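Local coordinates for Blr3880 protein (Bradyrhizobium japonicum, PDB 2OOD) that probably catalyses the zinc-dependent hydrolytic deamination of guanine to xanthine and ammonia, at residues I108-D112 with R113-R117. Sequence-based numbering, arbitrary orientation.
Sequences IKYKD and RNYAR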
loop_
_atom_site.group_PDB
_atom_site.type_symbol
_atom_site.label_atom_id
_atom_site.label_comp_id
_atom_site.label_asym_id
_atom_site.label_seq_id
_atom_site.Cartn_x
_atom_site.Cartn_y
_atom_site.Cartn_z
ATOM N N ILE A 108 1.985 12.407 -24.802
ATOM C CA ILE A 108 2.168 12.998 -26.116
ATOM C C ILE A 108 3.367 12.377 -26.850
ATOM O O ILE A 108 3.436 12.420 -28.080
ATOM C CB ILE A 108 2.330 14.536 -25.989
ATOM C CG1 ILE A 108 2.203 15.187 -27.365
ATOM C CG2 ILE A 108 3.667 14.871 -25.350
ATOM C CD1 ILE A 108 2.103 16.703 -27.318
ATOM N N LYS A 109 4.294 11.785 -26.096
ATOM C CA LYS A 109 5.482 11.150 -26.679
ATOM C C LYS A 109 5.122 9.910 -27.495
ATOM O O LYS A 109 5.869 9.505 -28.386
ATOM C CB LYS A 109 6.467 10.719 -25.590
ATOM C CG LYS A 109 6.945 11.809 -24.663
ATOM C CD LYS A 109 7.901 11.212 -23.640
ATOM C CE LYS A 109 8.431 12.249 -22.670
ATOM N NZ LYS A 109 9.364 11.636 -21.686
ATOM N N TYR A 110 3.986 9.300 -27.179
ATOM C CA TYR A 110 3.560 8.106 -27.886
ATOM C C TYR A 110 3.111 8.368 -29.317
ATOM O O TYR A 110 2.641 7.456 -30.002
ATOM C CB TYR A 110 2.466 7.384 -27.091
ATOM C CG TYR A 110 3.018 6.679 -25.870
ATOM C CD1 TYR A 110 3.556 7.398 -24.810
ATOM C CD2 TYR A 110 3.062 5.296 -25.803
ATOM C CE1 TYR A 110 4.126 6.756 -23.717
ATOM C CE2 TYR A 110 3.630 4.644 -24.716
ATOM C CZ TYR A 110 4.161 5.377 -23.679
ATOM O OH TYR A 110 4.737 4.728 -22.604
ATOM N N LYS A 111 3.252 9.619 -29.755
ATOM C CA LYS A 111 2.914 10.015 -31.124
ATOM C C LYS A 111 3.986 9.352 -31.983
ATOM O O LYS A 111 3.725 8.887 -33.097
ATOM C CB LYS A 111 3.035 11.531 -31.292
ATOM C CG LYS A 111 1.738 12.290 -31.421
ATOM C CD LYS A 111 2.030 13.750 -31.760
ATOM C CE LYS A 111 0.741 14.561 -31.896
ATOM N NZ LYS A 111 0.995 16.050 -31.999
ATOM N N ASP A 112 5.199 9.342 -31.431
ATOM C CA ASP A 112 6.386 8.759 -32.043
ATOM C C ASP A 112 6.270 7.237 -31.918
ATOM O O ASP A 112 6.174 6.710 -30.806
ATOM C CB ASP A 112 7.613 9.270 -31.294
ATOM C CG ASP A 112 8.898 8.686 -31.810
ATOM O OD1 ASP A 112 9.724 9.457 -32.347
ATOM O OD2 ASP A 112 9.085 7.455 -31.679
ATOM N N ARG A 113 6.288 6.528 -33.047
ATOM C CA ARG A 113 6.126 5.077 -33.022
ATOM C C ARG A 113 7.227 4.285 -32.329
ATOM O O ARG A 113 6.974 3.189 -31.824
ATOM C CB ARG A 113 5.925 4.546 -34.436
ATOM C CG ARG A 113 5.496 3.100 -34.471
ATOM C CD ARG A 113 5.317 2.641 -35.897
ATOM N NE ARG A 113 4.263 3.377 -36.592
ATOM C CZ ARG A 113 2.964 3.266 -36.328
ATOM N NH1 ARG A 113 2.537 2.447 -35.373
ATOM N NH2 ARG A 113 2.083 3.960 -37.035
ATOM N N ASN A 114 8.444 4.817 -32.296
ATOM C CA ASN A 114 9.534 4.115 -31.629
ATOM C C ASN A 114 9.321 4.106 -30.122
ATOM O O ASN A 114 9.484 3.073 -29.467
ATOM C CB ASN A 114 10.880 4.762 -31.956
ATOM C CG ASN A 114 11.329 4.474 -33.374
ATOM O OD1 ASN A 114 11.582 3.322 -33.740
ATOM N ND2 ASN A 114 11.418 5.521 -34.187
ATOM N N TYR A 115 8.956 5.263 -29.579
ATOM C CA TYR A 115 8.700 5.399 -28.148
ATOM C C TYR A 115 7.488 4.547 -27.786
ATOM O O TYR A 115 7.485 3.855 -26.781
ATOM C CB TYR A 115 8.411 6.858 -27.801
ATOM C CG TYR A 115 8.562 7.191 -26.343
ATOM C CD1 TYR A 115 9.798 7.504 -25.811
ATOM C CD2 TYR A 115 7.468 7.200 -25.493
ATOM C CE1 TYR A 115 9.947 7.825 -24.466
ATOM C CE2 TYR A 115 7.603 7.518 -24.141
ATOM C CZ TYR A 115 8.849 7.833 -23.635
ATOM O OH TYR A 115 9.000 8.180 -22.301
ATOM N N ALA A 116 6.457 4.610 -28.618
ATOM C CA ALA A 116 5.244 3.849 -28.386
ATOM C C ALA A 116 5.559 2.364 -28.334
ATOM O O ALA A 116 5.060 1.639 -27.469
ATOM C CB ALA A 116 4.230 4.127 -29.487
ATOM N N ARG A 117 6.389 1.910 -29.268
ATOM C CA ARG A 117 6.758 0.499 -29.326
ATOM C C ARG A 117 7.505 0.060 -28.065
ATOM O O ARG A 117 7.294 -1.045 -27.563
ATOM C CB ARG A 117 7.612 0.219 -30.564
ATOM C CG ARG A 117 7.966 -1.247 -30.716
ATOM C CD ARG A 117 8.939 -1.485 -31.856
ATOM N NE ARG A 117 8.352 -1.161 -33.149
ATOM C CZ ARG A 117 8.803 -0.205 -33.957
ATOM N NH1 ARG A 117 9.854 0.528 -33.595
ATOM N NH2 ARG A 117 8.217 0.007 -35.132
#
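Tyr115 reaches back from the first turn of helix 113-129 and sets its ring against two side chains of the preceding 3-10 turn, one face to Lys109 and an edge to Tyr110. Against Tyr110 the two planes stand at 88° with centroids 5.3 Å apart, consistent with an offset edge-to-face (T-shaped) pair: Tyr115 supplies the edge, Tyr110 the face, and CE2 of Tyr115 comes within 3.6 Å of CE1 of Tyr110. One face of the Tyr115 ring takes a CH-pi contact from Lys109, whose CB lies 4.0 Å from the ring centroid. Farther along the extended lysine chain, CD of Lys109 lies 3.5 Å from Tyr115 OH, while NZ forms a salt bridge with Glu106. The same glutamate and Arg86 hydrogen-bond the tyrosine hydroxyl. Asp112 is the N-cap of this helix, which belongs to the TIM-barrel amidohydrolase fold. With CG anti to the backbone N (chi1 178°), its carboxylate swings forward to the amides of the helix's first turn. Asp112 OD2 accepts from Tyr115 N at 3.0 Å, the donor tilted 29° out of the carboxylate plane on the anti side, and weakly from Asn114 N at 2.8 Å. The backbone carbonyl of Asp112 begins the helical pattern, its O taking a bond from Ala116 N at 3.0 Å. Replacing Tyr115 by alanine is likely to leave the Tyr110 face without its edge-on partner, Lys109 without an aromatic surface to lie on, and Arg86 and Glu106 without the hydroxyl they bond. Tyr110 also packs its CD2 against Ala116, 4.0 Å from CB, and touches Trp420 of the second subunit.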